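Local coordinates for protein PrgX (Enterococcus faecalis, PDB 2AWI) that acts as the receptor for the peptide sex pheromone cCF10 and probably binds DNA as a repressor in the regulation of conjugation, at residues A[81-85]-A[115-119]; A[152-156]-A[171-176]; A[187-192]-A[226-232]; A[194-198]-A[210-214]; A[237-242]-A[256-261]. The protein carries 1 engineered substitution. The contacts are given in a common frame with arbitrary orientation. Residue numbers count along the deposited sequence, not the author numbering.

Interaction 1: residues A[81-85]-A[115-119]; sequences LISKI and GYISI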
# COMPACT_ATOMS: atom_id res chain seq x y z
N LEU A 81 9.61 -41.57 -17.74
CA LEU A 81 10.80 -41.42 -18.56
C LEU A 81 10.95 -40.01 -19.16
O LEU A 81 12.06 -39.56 -19.41
CB LEU A 81 10.77 -42.46 -19.68
CG LEU A 81 12.07 -42.83 -20.41
CD1 LEU A 81 13.16 -43.14 -19.40
CD2 LEU A 81 11.81 -44.05 -21.29
N ILE A 82 9.83 -39.33 -19.37
CA ILE A 82 9.84 -37.98 -19.94
C ILE A 82 10.70 -36.98 -19.16
O ILE A 82 11.45 -36.21 -19.75
CB ILE A 82 8.40 -37.41 -20.07
CG1 ILE A 82 7.70 -38.05 -21.27
CG2 ILE A 82 8.44 -35.89 -20.24
CD1 ILE A 82 6.28 -37.57 -21.44
N SER A 83 10.58 -37.00 -17.84
CA SER A 83 11.34 -36.08 -16.99
C SER A 83 12.84 -36.27 -17.18
O SER A 83 13.59 -35.30 -17.30
CB SER A 83 10.98 -36.30 -15.52
OG SER A 83 11.35 -37.60 -15.08
N LYS A 84 13.27 -37.53 -17.20
CA LYS A 84 14.67 -37.85 -17.37
C LYS A 84 15.19 -37.38 -18.72
O LYS A 84 16.26 -36.78 -18.81
CB LYS A 84 14.89 -39.35 -17.22
CG LYS A 84 14.18 -39.95 -16.01
CD LYS A 84 14.63 -41.38 -15.72
CE LYS A 84 15.98 -41.41 -15.01
NZ LYS A 84 15.92 -40.75 -13.67
N ILE A 85 14.42 -37.64 -19.78
CA ILE A 85 14.81 -37.24 -21.13
C ILE A 85 14.83 -35.73 -21.30
O ILE A 85 15.54 -35.21 -22.16
CB ILE A 85 13.87 -37.86 -22.19
CG1 ILE A 85 14.02 -39.39 -22.20
CG2 ILE A 85 14.20 -37.31 -23.58
CD1 ILE A 85 13.18 -40.09 -23.25
N GLY A 115 4.44 -35.23 -25.06
CA GLY A 115 5.45 -34.90 -24.07
C GLY A 115 6.80 -34.82 -24.76
O GLY A 115 7.65 -33.99 -24.42
N TYR A 116 7.01 -35.70 -25.73
CA TYR A 116 8.25 -35.72 -26.49
C TYR A 116 8.30 -34.53 -27.46
O TYR A 116 9.35 -33.92 -27.65
CB TYR A 116 8.39 -37.02 -27.28
CG TYR A 116 8.82 -38.21 -26.45
CD1 TYR A 116 7.99 -38.74 -25.46
CD2 TYR A 116 10.05 -38.83 -26.68
CE1 TYR A 116 8.38 -39.85 -24.71
CE2 TYR A 116 10.45 -39.94 -25.94
CZ TYR A 116 9.61 -40.44 -24.96
OH TYR A 116 10.02 -41.54 -24.24
N ILE A 117 7.16 -34.21 -28.06
CA ILE A 117 7.11 -33.09 -29.00
C ILE A 117 7.49 -31.81 -28.27
O ILE A 117 8.22 -30.98 -28.80
CB ILE A 117 5.70 -32.92 -29.60
CG1 ILE A 117 5.34 -34.16 -30.42
CG2 ILE A 117 5.65 -31.67 -30.47
CD1 ILE A 117 6.29 -34.43 -31.57
N SER A 118 7.00 -31.67 -27.05
CA SER A 118 7.29 -30.50 -26.23
C SER A 118 8.79 -30.40 -26.02
O SER A 118 9.39 -29.34 -26.23
CB SER A 118 6.58 -30.63 -24.88
OG SER A 118 6.79 -29.47 -24.10
N ILE A 119 9.40 -31.51 -25.61
CA ILE A 119 10.84 -31.56 -25.37
C ILE A 119 11.61 -31.11 -26.61
O ILE A 119 12.49 -30.26 -26.53
CB ILE A 119 11.29 -33.00 -24.99
CG1 ILE A 119 10.82 -33.33 -23.57
CG2 ILE A 119 12.80 -33.12 -25.09
CD1 ILE A 119 10.99 -34.79 -23.20
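L81 begins the contact from its margin: CD2 lies 4.3 Å from OH of Y116, a light touch. One residue on, I82 sends its extended side chain across, and CD1 settles 3.8 Å from CA of G115. A beta carbon at position 115 would clash with that methyl, so glycine provides the dent that isoleucine fills. I82 also sets CG1 3.9 Å from CE1 of Y116 and CG2 4.1 Å from CD1 of I119. A turn later I85 points toward 115-119; its CD1 lies 3.8 Å from CE2 of Y116 and its CG2 4.1 Å from CD1 of I119. The two short axes are nearly parallel, at 10° and 10.4 Å. Helix 92-102 comes between them in sequence and closes the groove with N95 and I99 against Y116, as in a stack of helical repeats. Branched aliphatic chains and a long ring can span this wide gap, so the contact rests on apolar packing and shape and is little tied to exact polar geometry.

Interaction 2: residues A[152-156]-A[171-176]; sequences DCEIV and IIKPMY. Engineered in segment 152-156: C153 (natural residue Tyr).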
# COMPACT_ATOMS: atom_id res chain seq x y z
N ASP A 152 -8.32 -36.68 -21.48
CA ASP A 152 -8.64 -35.85 -22.64
C ASP A 152 -8.27 -34.41 -22.33
O ASP A 152 -7.72 -33.69 -23.17
CB ASP A 152 -10.13 -35.95 -23.00
CG ASP A 152 -10.50 -37.29 -23.59
OD1 ASP A 152 -9.86 -37.69 -24.59
OD2 ASP A 152 -11.42 -37.94 -23.06
N CYS A 153 -8.57 -33.97 -21.11
CA CYS A 153 -8.23 -32.62 -20.71
C CYS A 153 -6.72 -32.48 -20.51
O CYS A 153 -6.17 -31.39 -20.61
CB CYS A 153 -8.99 -32.23 -19.44
SG CYS A 153 -10.74 -31.87 -19.77
N GLU A 154 -6.04 -33.59 -20.25
CA GLU A 154 -4.59 -33.55 -20.09
C GLU A 154 -4.02 -33.36 -21.49
O GLU A 154 -3.13 -32.53 -21.71
CB GLU A 154 -4.07 -34.86 -19.47
CG GLU A 154 -2.60 -34.83 -19.09
CD GLU A 154 -2.11 -36.16 -18.53
OE1 GLU A 154 -2.74 -36.69 -17.58
OE2 GLU A 154 -1.09 -36.67 -19.05
N ILE A 155 -4.54 -34.14 -22.44
CA ILE A 155 -4.10 -34.05 -23.83
C ILE A 155 -4.29 -32.62 -24.35
O ILE A 155 -3.38 -32.05 -24.95
CB ILE A 155 -4.91 -35.04 -24.72
CG1 ILE A 155 -4.36 -36.46 -24.54
CG2 ILE A 155 -4.88 -34.59 -26.17
CD1 ILE A 155 -5.15 -37.54 -25.25
N VAL A 156 -5.46 -32.05 -24.12
CA VAL A 156 -5.73 -30.69 -24.57
C VAL A 156 -4.70 -29.71 -24.04
O VAL A 156 -4.27 -28.80 -24.75
CB VAL A 156 -7.13 -30.24 -24.14
CG1 VAL A 156 -7.12 -28.76 -23.81
CG2 VAL A 156 -8.11 -30.50 -25.28
N ILE A 171 -10.98 -28.03 -30.23
CA ILE A 171 -10.97 -29.35 -29.60
C ILE A 171 -11.36 -29.27 -28.12
O ILE A 171 -11.90 -30.21 -27.55
CB ILE A 171 -9.58 -30.01 -29.73
CG1 ILE A 171 -9.24 -30.20 -31.20
CG2 ILE A 171 -9.57 -31.35 -29.01
CD1 ILE A 171 -7.88 -30.80 -31.46
N ILE A 172 -11.09 -28.12 -27.51
CA ILE A 172 -11.39 -27.91 -26.09
C ILE A 172 -12.86 -27.65 -25.80
O ILE A 172 -13.45 -28.26 -24.91
CB ILE A 172 -10.58 -26.72 -25.53
CG1 ILE A 172 -9.08 -26.97 -25.71
CG2 ILE A 172 -10.92 -26.53 -24.06
CD1 ILE A 172 -8.19 -25.88 -25.12
N LYS A 173 -13.45 -26.72 -26.55
CA LYS A 173 -14.84 -26.33 -26.38
C LYS A 173 -15.83 -27.47 -26.12
O LYS A 173 -16.66 -27.39 -25.21
CB LYS A 173 -15.31 -25.53 -27.60
CG LYS A 173 -14.39 -24.39 -28.00
CD LYS A 173 -14.66 -23.11 -27.23
CE LYS A 173 -13.84 -21.97 -27.81
NZ LYS A 173 -14.29 -20.65 -27.29
N PRO A 174 -15.77 -28.55 -26.92
CA PRO A 174 -16.68 -29.68 -26.73
C PRO A 174 -16.52 -30.44 -25.41
O PRO A 174 -17.36 -31.27 -25.05
CB PRO A 174 -16.41 -30.56 -27.95
CG PRO A 174 -14.99 -30.27 -28.27
CD PRO A 174 -14.91 -28.78 -28.10
N MSE A 175 -15.44 -30.16 -24.69
CA MSE A 175 -15.19 -30.83 -23.43
C MSE A 175 -15.83 -30.08 -22.28
O MSE A 175 -15.98 -30.62 -21.18
CB MSE A 175 -13.70 -30.98 -23.19
CG MSE A 175 -13.04 -31.89 -24.20
SE MSE A 175 -11.17 -32.10 -23.87
CE MSE A 175 -10.71 -33.19 -25.41
N TYR A 176 -16.22 -28.83 -22.52
CA TYR A 176 -16.84 -28.02 -21.49
C TYR A 176 -18.24 -27.57 -21.89
O TYR A 176 -18.60 -27.58 -23.07
CB TYR A 176 -15.96 -26.80 -21.19
CG TYR A 176 -14.64 -27.17 -20.56
CD1 TYR A 176 -13.60 -27.67 -21.33
CD2 TYR A 176 -14.46 -27.11 -19.17
CE1 TYR A 176 -12.42 -28.13 -20.75
CE2 TYR A 176 -13.29 -27.56 -18.57
CZ TYR A 176 -12.27 -28.08 -19.36
OH TYR A 176 -11.14 -28.60 -18.79
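Segment 152-156 is helical, whereas 171-176 starts in helix 165-172, passes through a 3-10 turn at 173-175 and leaves as extended chain at Y176. The two backbones run in opposite senses, CA of V156 lying 6.5 Å from CA of I172 and CA of C153 7.7 Å from CA of M175. V156, compact and beta-branched, suits the closer end: CG1 presses to 3.3 Å from CG1 of I172, and CG2 sits 3.7 Å from SE of the selenomethionine M175 and 4.1 Å from CG2 of I171. The long, flexible M175 bridges the wider end, its CE 3.7 Å from CB of D152, whose carboxylate is held by N of F149, the hydroxyl of Y142 and a salt bridge to R145. The engineered C153, a tyrosine in nature, has SG 4.1 Å from SE of M175 and makes an oblique sulfur-aromatic contact, 5.0 Å from the ring centroid of Y176. The Y176 hydroxyl is hydrogen-bonded to the carbonyl of I190, which fastens the exit of this turn to helix 184-203. Two successive helices packed antiparallel form a helical hairpin with the next helix against it, consistent with the TPR-like repeats of this C-terminal region.

Interaction 3: residues A[187-192]-A[226-232]; sequences DLTIQT and ISINGYY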
# COMPACT_ATOMS: atom_id res chain seq x y z
N ASP A 187 -10.49 -33.37 -11.07
CA ASP A 187 -10.72 -31.95 -10.84
C ASP A 187 -9.53 -31.08 -11.25
O ASP A 187 -9.70 -30.06 -11.92
CB ASP A 187 -11.02 -31.69 -9.36
CG ASP A 187 -12.36 -32.26 -8.92
OD1 ASP A 187 -12.71 -32.08 -7.74
OD2 ASP A 187 -13.07 -32.89 -9.74
N LEU A 188 -8.33 -31.49 -10.85
CA LEU A 188 -7.12 -30.73 -11.16
C LEU A 188 -6.91 -30.62 -12.66
O LEU A 188 -6.65 -29.54 -13.19
CB LEU A 188 -5.90 -31.42 -10.54
CG LEU A 188 -4.68 -30.58 -10.13
CD1 LEU A 188 -3.44 -31.43 -10.29
CD2 LEU A 188 -4.55 -29.34 -10.97
N THR A 189 -7.02 -31.75 -13.34
CA THR A 189 -6.83 -31.82 -14.78
C THR A 189 -7.79 -30.95 -15.60
O THR A 189 -7.38 -30.29 -16.55
CB THR A 189 -6.96 -33.27 -15.24
OG1 THR A 189 -6.08 -34.08 -14.45
CG2 THR A 189 -6.59 -33.39 -16.71
N ILE A 190 -9.06 -30.95 -15.23
CA ILE A 190 -10.03 -30.15 -15.96
C ILE A 190 -9.80 -28.67 -15.71
O ILE A 190 -10.22 -27.83 -16.51
CB ILE A 190 -11.47 -30.53 -15.57
CG1 ILE A 190 -11.71 -30.17 -14.10
CG2 ILE A 190 -11.69 -32.02 -15.79
CD1 ILE A 190 -13.12 -30.45 -13.64
N GLN A 191 -9.11 -28.35 -14.61
CA GLN A 191 -8.81 -26.97 -14.25
C GLN A 191 -7.56 -26.45 -14.94
O GLN A 191 -7.49 -25.29 -15.33
CB GLN A 191 -8.62 -26.84 -12.73
CG GLN A 191 -9.89 -26.57 -11.95
CD GLN A 191 -9.69 -26.74 -10.45
OE1 GLN A 191 -9.76 -27.85 -9.93
NE2 GLN A 191 -9.43 -25.64 -9.76
N THR A 192 -6.56 -27.31 -15.08
CA THR A 192 -5.30 -26.94 -15.71
C THR A 192 -5.54 -26.38 -17.11
O THR A 192 -4.92 -25.39 -17.51
CB THR A 192 -4.34 -28.14 -15.79
OG1 THR A 192 -4.13 -28.66 -14.47
CG2 THR A 192 -2.99 -27.73 -16.38
N ILE A 226 -16.73 -30.51 -5.76
CA ILE A 226 -15.60 -30.14 -6.61
C ILE A 226 -14.43 -29.67 -5.74
O ILE A 226 -14.63 -29.10 -4.67
CB ILE A 226 -15.97 -28.98 -7.58
CG1 ILE A 226 -14.86 -28.79 -8.62
CG2 ILE A 226 -16.15 -27.68 -6.80
CD1 ILE A 226 -14.73 -29.94 -9.57
N SER A 227 -13.21 -29.91 -6.20
CA SER A 227 -12.03 -29.48 -5.46
C SER A 227 -11.29 -28.41 -6.26
O SER A 227 -10.39 -28.73 -7.05
CB SER A 227 -11.08 -30.65 -5.21
OG SER A 227 -11.54 -31.45 -4.14
N ILE A 228 -11.68 -27.16 -6.07
CA ILE A 228 -11.03 -26.07 -6.78
C ILE A 228 -9.60 -25.91 -6.24
O ILE A 228 -9.38 -25.95 -5.03
CB ILE A 228 -11.80 -24.73 -6.58
CG1 ILE A 228 -13.26 -24.88 -7.03
CG2 ILE A 228 -11.11 -23.61 -7.37
CD1 ILE A 228 -13.42 -25.15 -8.54
N ASN A 229 -8.64 -25.73 -7.14
CA ASN A 229 -7.25 -25.56 -6.76
C ASN A 229 -7.05 -24.11 -6.37
O ASN A 229 -7.22 -23.20 -7.19
CB ASN A 229 -6.34 -25.91 -7.95
CG ASN A 229 -4.87 -25.67 -7.66
OD1 ASN A 229 -4.45 -24.55 -7.38
ND2 ASN A 229 -4.08 -26.73 -7.74
N GLY A 230 -6.68 -23.89 -5.11
CA GLY A 230 -6.47 -22.55 -4.60
C GLY A 230 -5.49 -21.71 -5.39
O GLY A 230 -5.71 -20.51 -5.60
N TYR A 231 -4.38 -22.31 -5.83
CA TYR A 231 -3.39 -21.58 -6.60
C TYR A 231 -3.98 -21.12 -7.93
O TYR A 231 -3.74 -20.01 -8.39
CB TYR A 231 -2.16 -22.45 -6.86
CG TYR A 231 -1.43 -22.88 -5.60
CD1 TYR A 231 -0.92 -21.94 -4.70
CD2 TYR A 231 -1.21 -24.23 -5.33
CE1 TYR A 231 -0.22 -22.34 -3.57
CE2 TYR A 231 -0.50 -24.63 -4.20
CZ TYR A 231 -0.01 -23.68 -3.33
OH TYR A 231 0.68 -24.11 -2.22
N TYR A 232 -4.76 -22.00 -8.56
CA TYR A 232 -5.40 -21.71 -9.83
C TYR A 232 -6.46 -20.62 -9.65
O TYR A 232 -6.62 -19.75 -10.50
CB TYR A 232 -6.07 -22.97 -10.39
CG TYR A 232 -5.12 -24.00 -11.01
CD1 TYR A 232 -5.61 -25.20 -11.50
CD2 TYR A 232 -3.76 -23.75 -11.12
CE1 TYR A 232 -4.77 -26.14 -12.10
CE2 TYR A 232 -2.90 -24.69 -11.73
CZ TYR A 232 -3.42 -25.88 -12.21
OH TYR A 232 -2.60 -26.80 -12.82
O HOH W 1 -13.14 -33.88 -5.73
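Y232 lies across the flank of helix 184-203, with CE1 3.4 Å from CD2 of L188 and CD1, on the ring edge, 3.6 Å from CB of Q191. It belongs to the first turn of helix 230-248, and the contact shows how the connection entering this helix is laid along an earlier helix of the TPR-like region. N229 is the N-cap: its OD1 accepts from N of Y232 at 2.8 Å, a role asparagine fills well because its short side chain can fold back onto a bare amide. The tyrosine is long enough to reach T192, its OH donating to OG1 at 2.9 Å, while T192 OG1 in turn donates to O of L188 at 3.0 Å, so threonine relays the bond to its own helix backbone. Q191 fills the space between 227-229 and the ring, where a long polar side chain can lie along extended backbone. Beyond the contact, Y231 hydrogen-bonds D233 of the second subunit, while I228 packs on Y231 of that subunit. At the other end I226 sets CD1 3.4 Å from CG of D187. The aspartate receives N of S227 on OD1 at 2.7 Å, pinning the extended chain; a water also donates to D187 OD1 at 2.7 Å and weakly accepts from OG of S227 at 3.3 Å.

Interaction 4: residues A[194-198]-A[210-214]; sequences LKNAL and AQYYI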
# COMPACT_ATOMS: atom_id res chain seq x y z
N LEU A 194 -8.19 -24.87 -18.42
CA LEU A 194 -8.73 -23.52 -18.39
C LEU A 194 -7.67 -22.50 -18.06
O LEU A 194 -7.56 -21.48 -18.73
CB LEU A 194 -9.89 -23.44 -17.39
CG LEU A 194 -10.91 -24.57 -17.54
CD1 LEU A 194 -12.00 -24.45 -16.50
CD2 LEU A 194 -11.50 -24.54 -18.94
N LYS A 195 -6.87 -22.77 -17.03
CA LYS A 195 -5.84 -21.83 -16.63
C LYS A 195 -4.85 -21.58 -17.76
O LYS A 195 -4.51 -20.44 -18.06
CB LYS A 195 -5.12 -22.35 -15.38
CG LYS A 195 -4.18 -21.35 -14.71
CD LYS A 195 -2.77 -21.45 -15.26
CE LYS A 195 -2.14 -22.79 -14.91
NZ LYS A 195 -0.76 -22.95 -15.47
N ASN A 196 -4.39 -22.66 -18.39
CA ASN A 196 -3.44 -22.53 -19.49
C ASN A 196 -4.09 -21.87 -20.69
O ASN A 196 -3.47 -21.04 -21.37
CB ASN A 196 -2.88 -23.90 -19.90
CG ASN A 196 -1.97 -24.49 -18.85
OD1 ASN A 196 -1.40 -23.76 -18.03
ND2 ASN A 196 -1.82 -25.80 -18.87
N ALA A 197 -5.33 -22.23 -20.97
CA ALA A 197 -6.04 -21.65 -22.10
C ALA A 197 -6.27 -20.16 -21.87
O ALA A 197 -6.09 -19.36 -22.79
CB ALA A 197 -7.37 -22.36 -22.30
N LEU A 198 -6.64 -19.80 -20.65
CA LEU A 198 -6.91 -18.39 -20.32
C LEU A 198 -5.65 -17.53 -20.33
O LEU A 198 -5.71 -16.34 -20.66
CB LEU A 198 -7.59 -18.29 -18.95
CG LEU A 198 -7.81 -16.89 -18.38
CD1 LEU A 198 -8.50 -16.03 -19.42
CD2 LEU A 198 -8.64 -16.96 -17.11
N ALA A 210 -11.03 -15.23 -23.62
CA ALA A 210 -10.69 -15.13 -22.21
C ALA A 210 -11.94 -15.24 -21.35
O ALA A 210 -11.95 -15.96 -20.36
CB ALA A 210 -9.98 -13.80 -21.93
N GLN A 211 -13.00 -14.53 -21.74
CA GLN A 211 -14.24 -14.58 -20.97
C GLN A 211 -14.81 -16.00 -20.99
O GLN A 211 -15.38 -16.47 -20.01
CB GLN A 211 -15.26 -13.59 -21.54
CG GLN A 211 -16.49 -13.40 -20.65
CD GLN A 211 -17.57 -12.54 -21.29
OE1 GLN A 211 -18.58 -12.22 -20.66
NE2 GLN A 211 -17.38 -12.18 -22.56
N TYR A 212 -14.64 -16.68 -22.12
CA TYR A 212 -15.15 -18.03 -22.23
C TYR A 212 -14.57 -18.86 -21.09
O TYR A 212 -15.31 -19.42 -20.28
CB TYR A 212 -14.75 -18.65 -23.58
CG TYR A 212 -15.03 -20.14 -23.66
CD1 TYR A 212 -16.34 -20.62 -23.73
CD2 TYR A 212 -13.99 -21.06 -23.60
CE1 TYR A 212 -16.60 -22.00 -23.72
CE2 TYR A 212 -14.24 -22.44 -23.59
CZ TYR A 212 -15.54 -22.89 -23.65
OH TYR A 212 -15.79 -24.25 -23.61
N TYR A 213 -13.24 -18.92 -21.03
CA TYR A 213 -12.55 -19.69 -20.00
C TYR A 213 -12.82 -19.21 -18.58
O TYR A 213 -12.99 -20.03 -17.67
CB TYR A 213 -11.06 -19.71 -20.31
CG TYR A 213 -10.76 -20.42 -21.61
CD1 TYR A 213 -11.05 -21.77 -21.77
CD2 TYR A 213 -10.21 -19.73 -22.70
CE1 TYR A 213 -10.80 -22.43 -22.97
CE2 TYR A 213 -9.96 -20.38 -23.91
CZ TYR A 213 -10.26 -21.73 -24.03
OH TYR A 213 -10.00 -22.38 -25.22
N ILE A 214 -12.86 -17.90 -18.38
CA ILE A 214 -13.14 -17.36 -17.06
C ILE A 214 -14.51 -17.88 -16.63
O ILE A 214 -14.73 -18.19 -15.45
CB ILE A 214 -13.15 -15.82 -17.08
CG1 ILE A 214 -11.71 -15.31 -17.26
CG2 ILE A 214 -13.78 -15.27 -15.80
CD1 ILE A 214 -11.58 -13.79 -17.19
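With chi1 in the m well, Y213 swings its ring across to helix 184-203 and lays one face over A197, whose CB stands 3.4 Å from the ring centroid and 12° off the normal, a CH-pi contact. The single methyl of alanine lets the ring lie close to the helix. L194, in the mt rotamer, brings CD2 4.0 Å from CD1 of Y213, at the ring edge. L198 adopts tp, which spreads its methyls over the neighbouring turn: CD1 lies 3.7 Å from CB of A210, and CD2 3.5 Å from CG1 of I214. The beta carbon of I214 heads away, so it is the flank of that side chain that meets the leucine. The short segments cross at -163° with axes 9.1 Å apart, the antiparallel hairpin of consecutive helices expected in a TPR-like repeat. Y213 OH finds its hydrogen-bond partner outside, in the hydroxyl of Y165. Hydrophobic burial thus holds the two helices together, while the phenol's polar tip is satisfied beyond the interface.

Interaction 5: residues A[237-242]-A[256-261]; sequences NYLKQI and NAVNII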
# COMPACT_ATOMS: atom_id res chain seq x y z
N ASN A 237 -7.92 -15.59 -11.17
CA ASN A 237 -8.56 -14.36 -10.71
C ASN A 237 -7.68 -13.16 -11.07
O ASN A 237 -8.16 -12.04 -11.21
CB ASN A 237 -8.79 -14.41 -9.20
CG ASN A 237 -9.88 -13.46 -8.74
OD1 ASN A 237 -9.67 -12.25 -8.64
ND2 ASN A 237 -11.07 -14.01 -8.48
N TYR A 238 -6.38 -13.41 -11.21
CA TYR A 238 -5.44 -12.37 -11.59
C TYR A 238 -5.61 -12.10 -13.09
O TYR A 238 -5.50 -10.97 -13.54
CB TYR A 238 -4.00 -12.80 -11.28
CG TYR A 238 -2.97 -12.26 -12.25
CD1 TYR A 238 -2.60 -12.99 -13.38
CD2 TYR A 238 -2.39 -11.01 -12.06
CE1 TYR A 238 -1.67 -12.49 -14.29
CE2 TYR A 238 -1.46 -10.50 -12.97
CZ TYR A 238 -1.11 -11.25 -14.08
OH TYR A 238 -0.20 -10.74 -14.99
N LEU A 239 -5.89 -13.16 -13.84
CA LEU A 239 -6.08 -13.04 -15.28
C LEU A 239 -7.41 -12.33 -15.52
O LEU A 239 -7.58 -11.62 -16.51
CB LEU A 239 -6.07 -14.43 -15.93
CG LEU A 239 -4.67 -15.06 -15.97
CD1 LEU A 239 -4.76 -16.56 -16.25
CD2 LEU A 239 -3.83 -14.35 -17.02
N LYS A 240 -8.34 -12.52 -14.60
CA LYS A 240 -9.64 -11.88 -14.68
C LYS A 240 -9.46 -10.38 -14.44
O LYS A 240 -10.07 -9.56 -15.12
CB LYS A 240 -10.58 -12.47 -13.62
CG LYS A 240 -11.97 -11.86 -13.57
CD LYS A 240 -12.77 -12.45 -12.42
CE LYS A 240 -14.10 -11.74 -12.23
NZ LYS A 240 -14.84 -12.27 -11.05
N GLN A 241 -8.60 -10.04 -13.48
CA GLN A 241 -8.33 -8.64 -13.18
C GLN A 241 -7.70 -7.99 -14.41
O GLN A 241 -7.98 -6.83 -14.73
CB GLN A 241 -7.39 -8.51 -11.98
CG GLN A 241 -7.96 -8.99 -10.65
CD GLN A 241 -9.26 -8.29 -10.28
OE1 GLN A 241 -9.33 -7.06 -10.26
NE2 GLN A 241 -10.29 -9.07 -9.97
N ILE A 242 -6.85 -8.74 -15.11
CA ILE A 242 -6.21 -8.23 -16.32
C ILE A 242 -7.27 -8.08 -17.41
O ILE A 242 -7.25 -7.13 -18.18
CB ILE A 242 -5.10 -9.18 -16.79
CG1 ILE A 242 -4.01 -9.26 -15.73
CG2 ILE A 242 -4.54 -8.71 -18.13
CD1 ILE A 242 -3.36 -7.92 -15.41
N ASN A 256 -5.37 -4.74 -8.27
CA ASN A 256 -5.73 -6.07 -7.78
C ASN A 256 -4.76 -7.10 -8.36
O ASN A 256 -4.24 -7.95 -7.64
CB ASN A 256 -7.17 -6.43 -8.18
CG ASN A 256 -8.22 -5.62 -7.43
OD1 ASN A 256 -7.99 -5.15 -6.32
ND2 ASN A 256 -9.40 -5.49 -8.02
N ALA A 257 -4.52 -7.01 -9.67
CA ALA A 257 -3.62 -7.93 -10.34
C ALA A 257 -2.22 -7.85 -9.74
O ALA A 257 -1.61 -8.88 -9.45
CB ALA A 257 -3.57 -7.63 -11.83
N VAL A 258 -1.71 -6.64 -9.56
CA VAL A 258 -0.38 -6.45 -8.99
C VAL A 258 -0.35 -7.01 -7.56
O VAL A 258 0.62 -7.64 -7.14
CB VAL A 258 0.03 -4.95 -8.94
CG1 VAL A 258 1.45 -4.80 -8.39
CG2 VAL A 258 -0.05 -4.34 -10.34
N ASN A 259 -1.44 -6.79 -6.84
CA ASN A 259 -1.54 -7.26 -5.47
C ASN A 259 -1.54 -8.79 -5.40
O ASN A 259 -1.01 -9.39 -4.46
CB ASN A 259 -2.81 -6.69 -4.84
CG ASN A 259 -2.94 -7.05 -3.38
OD1 ASN A 259 -1.95 -7.09 -2.65
ND2 ASN A 259 -4.16 -7.31 -2.95
N ILE A 260 -2.12 -9.42 -6.41
CA ILE A 260 -2.14 -10.87 -6.45
C ILE A 260 -0.73 -11.39 -6.75
O ILE A 260 -0.29 -12.38 -6.14
CB ILE A 260 -3.15 -11.38 -7.49
CG1 ILE A 260 -4.57 -11.10 -6.96
CG2 ILE A 260 -2.95 -12.86 -7.77
CD1 ILE A 260 -5.67 -11.59 -7.86
N ILE A 261 -0.02 -10.73 -7.66
CA ILE A 261 1.35 -11.14 -7.99
C ILE A 261 2.17 -11.09 -6.70
O ILE A 261 3.02 -11.95 -6.45
CB ILE A 261 1.99 -10.19 -9.03
CG1 ILE A 261 1.31 -10.37 -10.39
CG2 ILE A 261 3.48 -10.46 -9.15
CD1 ILE A 261 1.93 -9.55 -11.50
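Two projections and two hollows define this fit between helices 230-248 and 251-266, antiparallel at 154° with short axes 8.6 Å apart. The small bump of A257 enters a hollow walled by three side chains: its CB lies 3.6 Å from CD2 of Y238, 3.9 Å from CB of Q241 and 3.6 Å from CD1 of I242. Alanine is slim enough for the backbones to close to 5.0 Å between CA of Y238 and CA of A257. The larger bump, I260, fills the next recess, with CG2 3.7 Å from CB of Y238 and CD1 4.1 Å from C of N237. Y238 slides its ring past the second helix, where CE2 meets CG1 of I261 at 3.8 Å. N259 hydrogen-bonds N259 of the second subunit, and I260 also packs on I263 of that subunit. At the border, ND2 of N256 donates to OE1 of Q241 at 2.7 Å. Close apolar fit thus supplies the bulk of the contact, and the hydrogen bond between the two side-chain amides adds direction.

Helix 184-203 joins the middle contacts: it carries one segment each of interactions 3 and 4, and interaction 4 is nested within the loop that interaction 3 closes. Interaction 2 touches both, through Y176 OH to I190 O at 2.6 Å and Y176 CE2 to L194 CD2 at 3.5 Å; its centre is about 15 Å from that of interaction 3 and about 12 Å from that of interaction 4. Interaction 5, its centre about 14 Å from that of interaction 4, meets it where L239 CD1 lies 3.7 Å from L198 CG. Interaction 1 stands apart, its nearest atoms about 8 Å from interaction 2. Interactions 3 and 5 share helix 230-248, and both touch the second subunit.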